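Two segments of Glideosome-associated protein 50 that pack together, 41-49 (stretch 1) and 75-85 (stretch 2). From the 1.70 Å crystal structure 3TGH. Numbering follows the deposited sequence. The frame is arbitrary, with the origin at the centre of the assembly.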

# COMPACT_ATOMS: atom_id res chain seq x y z
N PRO A 41 -2.00 0.38 2.76
CA PRO A 41 -2.15 1.77 2.36
C PRO A 41 -2.82 2.57 3.46
O PRO A 41 -3.12 2.05 4.53
CB PRO A 41 -3.02 1.66 1.11
CG PRO A 41 -3.90 0.52 1.38
CD PRO A 41 -3.04 -0.47 2.15
N GLY A 42 -3.03 3.85 3.21
CA GLY A 42 -3.67 4.72 4.19
C GLY A 42 -2.83 4.92 5.42
O GLY A 42 -1.60 4.79 5.38
N SER A 43 -3.49 5.24 6.53
CA SER A 43 -2.82 5.32 7.83
C SER A 43 -2.79 3.95 8.49
O SER A 43 -3.51 3.03 8.09
CB SER A 43 -3.55 6.32 8.74
OG SER A 43 -3.40 7.65 8.26
N ASN A 44 -1.96 3.82 9.52
CA ASN A 44 -1.95 2.64 10.37
C ASN A 44 -2.86 2.86 11.57
O ASN A 44 -3.90 2.20 11.69
CB ASN A 44 -0.52 2.32 10.84
CG ASN A 44 0.37 1.87 9.72
OD1 ASN A 44 -0.01 1.03 8.90
ND2 ASN A 44 1.59 2.43 9.67
N PHE A 45 -2.49 3.80 12.43
CA PHE A 45 -3.22 4.05 13.65
C PHE A 45 -4.01 5.34 13.50
O PHE A 45 -3.44 6.41 13.32
CB PHE A 45 -2.27 4.14 14.85
CG PHE A 45 -1.57 2.85 15.15
CD1 PHE A 45 -2.12 1.92 16.01
CD2 PHE A 45 -0.35 2.57 14.55
CE1 PHE A 45 -1.46 0.72 16.29
CE2 PHE A 45 0.31 1.38 14.82
CZ PHE A 45 -0.24 0.46 15.69
N ILE A 46 -5.33 5.23 13.62
CA ILE A 46 -6.21 6.36 13.39
C ILE A 46 -5.96 7.49 14.41
O ILE A 46 -6.08 8.66 14.07
CB ILE A 46 -7.70 5.94 13.39
CG1 ILE A 46 -7.96 4.87 12.31
CG2 ILE A 46 -8.62 7.16 13.17
CD1 ILE A 46 -7.51 5.26 10.91
N ASP A 47 -5.61 7.14 15.64
CA ASP A 47 -5.27 8.14 16.65
C ASP A 47 -3.77 8.26 16.90
O ASP A 47 -3.35 8.91 17.86
CB ASP A 47 -6.01 7.84 17.96
CG ASP A 47 -7.52 8.00 17.83
OD1 ASP A 47 -7.98 8.98 17.21
OD2 ASP A 47 -8.25 7.14 18.37
N GLY A 48 -2.96 7.67 16.02
CA GLY A 48 -1.50 7.64 16.18
C GLY A 48 -1.07 6.70 17.29
O GLY A 48 -1.91 6.15 18.00
N VAL A 49 0.24 6.51 17.43
CA VAL A 49 0.80 5.86 18.62
C VAL A 49 1.67 6.86 19.35
O VAL A 49 2.20 7.80 18.75
CB VAL A 49 1.64 4.59 18.29
CG1 VAL A 49 0.76 3.47 17.78
CG2 VAL A 49 2.74 4.92 17.32
N PRO A 75 5.25 -10.91 5.93
CA PRO A 75 5.54 -9.47 5.90
C PRO A 75 4.28 -8.62 5.87
O PRO A 75 3.31 -8.99 5.23
CB PRO A 75 6.32 -9.29 4.60
CG PRO A 75 6.92 -10.63 4.35
CD PRO A 75 5.88 -11.60 4.80
N PHE A 76 4.34 -7.50 6.59
CA PHE A 76 3.30 -6.47 6.62
C PHE A 76 4.00 -5.17 6.21
O PHE A 76 4.58 -4.47 7.06
CB PHE A 76 2.73 -6.39 8.04
CG PHE A 76 1.54 -5.48 8.18
CD1 PHE A 76 0.25 -5.97 8.00
CD2 PHE A 76 1.70 -4.16 8.55
CE1 PHE A 76 -0.86 -5.14 8.16
CE2 PHE A 76 0.59 -3.32 8.70
CZ PHE A 76 -0.68 -3.81 8.49
N PHE A 77 3.99 -4.89 4.91
CA PHE A 77 4.70 -3.75 4.33
C PHE A 77 3.78 -2.56 4.48
O PHE A 77 2.71 -2.51 3.86
CB PHE A 77 4.98 -3.93 2.84
CG PHE A 77 5.93 -5.06 2.52
CD1 PHE A 77 7.29 -4.92 2.73
CD2 PHE A 77 5.46 -6.24 1.96
CE1 PHE A 77 8.16 -5.95 2.42
CE2 PHE A 77 6.33 -7.28 1.66
CZ PHE A 77 7.68 -7.13 1.89
N THR A 78 4.18 -1.60 5.31
CA THR A 78 3.30 -0.48 5.58
C THR A 78 3.95 0.87 5.30
O THR A 78 5.14 0.98 5.04
CB THR A 78 2.75 -0.55 7.01
OG1 THR A 78 1.69 0.41 7.13
CG2 THR A 78 3.82 -0.27 8.05
N VAL A 79 3.09 1.90 5.26
CA VAL A 79 3.51 3.28 5.16
C VAL A 79 2.69 4.08 6.17
O VAL A 79 1.70 3.59 6.71
CB VAL A 79 3.22 3.88 3.77
CG1 VAL A 79 4.08 3.22 2.70
CG2 VAL A 79 1.73 3.74 3.42
N LEU A 80 3.12 5.31 6.41
CA LEU A 80 2.39 6.22 7.26
C LEU A 80 1.36 7.01 6.47
O LEU A 80 1.58 7.35 5.30
CB LEU A 80 3.35 7.21 7.93
CG LEU A 80 3.85 6.84 9.34
CD1 LEU A 80 3.95 5.36 9.63
CD2 LEU A 80 5.11 7.59 9.66
N GLY A 81 0.26 7.32 7.13
CA GLY A 81 -0.69 8.29 6.62
C GLY A 81 -0.76 9.47 7.55
O GLY A 81 -0.04 9.55 8.55
N THR A 82 -1.63 10.43 7.23
CA THR A 82 -1.67 11.68 7.98
C THR A 82 -2.00 11.48 9.45
O THR A 82 -1.52 12.23 10.29
CB THR A 82 -2.67 12.67 7.36
OG1 THR A 82 -3.96 12.06 7.28
CG2 THR A 82 -2.21 13.07 5.97
N ARG A 83 -2.79 10.46 9.76
CA ARG A 83 -3.14 10.17 11.15
C ARG A 83 -1.93 9.70 11.98
O ARG A 83 -1.87 9.95 13.18
CB ARG A 83 -4.24 9.09 11.23
CG ARG A 83 -5.53 9.41 10.46
CD ARG A 83 -6.24 10.66 10.95
NE ARG A 83 -6.74 10.52 12.32
CZ ARG A 83 -7.64 11.31 12.89
NH1 ARG A 83 -8.19 12.33 12.22
NH2 ARG A 83 -8.02 11.09 14.14
N ASP A 84 -0.98 9.04 11.33
CA ASP A 84 0.22 8.57 12.01
C ASP A 84 1.20 9.72 12.32
O ASP A 84 1.90 9.72 13.35
CB ASP A 84 0.92 7.52 11.15
CG ASP A 84 0.02 6.31 10.87
OD1 ASP A 84 -0.37 5.62 11.85
OD2 ASP A 84 -0.29 6.06 9.69
N TRP A 85 1.27 10.68 11.40
CA TRP A 85 2.17 11.83 11.53
C TRP A 85 1.83 12.82 12.64
O TRP A 85 2.68 13.62 13.04
CB TRP A 85 2.27 12.57 10.19
CG TRP A 85 3.24 11.95 9.24
CD1 TRP A 85 2.95 11.19 8.15
CD2 TRP A 85 4.68 12.05 9.30
NE1 TRP A 85 4.12 10.80 7.52
CE2 TRP A 85 5.19 11.32 8.20
CE3 TRP A 85 5.57 12.69 10.15
CZ2 TRP A 85 6.57 11.21 7.94
CZ3 TRP A 85 6.95 12.58 9.90
CH2 TRP A 85 7.43 11.84 8.81
O HOH W 1 -4.06 10.67 14.80
O HOH W 2 2.09 7.69 15.33

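Stretch 1 (41-49), which has no regular helix or strand, packs along stretch 2 (75-85), which runs from a strand through an irregular segment into a short, weakly bonded helix; together they bury 547 Å², held mainly by polar contacts. Pro75 and Phe77 take no part. Phe76, with chi1 in the t well, brings its ring closer to stretch 1, and Asn44 OD1 lies at the ring edge, 4.4 Å from Phe76 CE2. At Thr78, also t, the hydroxyl OG1 donates a very short hydrogen bond of 2.5 Å to Asn44 OD1, so the buried amide oxygen meets a polar partner. The amide nitrogen Asn44 ND2 sits 3.2 Å from Val79 O and 3.8 Å from Leu80 CD1; both polar ends of the Asn44 side chain also find hydrogen bonds elsewhere in the structure. Val79 adds apolar contact, its CG2 4.5 Å from Pro41 CA.

The backbones come closest at Gly81, whose CA lies 3.8 Å from Ser43 CA. Here there is no room for a side chain: an ideal CB on Gly81 would point toward stretch 1 and clash with Ser43 OG at 2.3 Å. Glycine lets the serine hydroxyl settle 3.2 Å from Gly81 CA and accept a hydrogen bond from Arg83 N, also 3.2 Å from Ser43 OG.

The CA-to-CB bond of Arg83 points toward stretch 1, and of all the residues here Arg83 has the largest area covered by the other stretch. With chi1 to chi3 all m, its side chain carries the guanidinium to the turn at Phe45-Gly48, a type I turn closed by a 3.0 Å hydrogen bond from Gly48 N to Phe45 O. Arg83 NE donates to Ile46 O at 2.6 Å, and Arg83 NH2 adds a weak bond to Ile46 O at 3.1 Å. The exposed Asp47 supplies the charged partner, through a long salt bridge from Asp47 OD1 to Arg83 NH2 at 3.7 Å. Water 1 donates to both Ile46 O (2.9 Å) and Arg83 O (2.8 Å), adding a second link between these residues.

Asp84 is the buried clamp. Its carboxylate receives two nearly straight backbone hydrogen bonds from stretch 1: Asn44 N to Asp84 OD2 at 2.8 Å and Phe45 N to Asp84 OD1 at 2.9 Å. Within its own stretch, Gly81 N donates to Asp84 OD2 at 2.9 Å. Two acceptor oxygens thus gather three amides, a task well suited to aspartate. Water 2 joins the far end, accepting from Val49 N at 3.0 Å and donating to Asp84 O at 2.8 Å. The CA-to-CB bond of Trp85 points away, and the residue makes no contact with stretch 1.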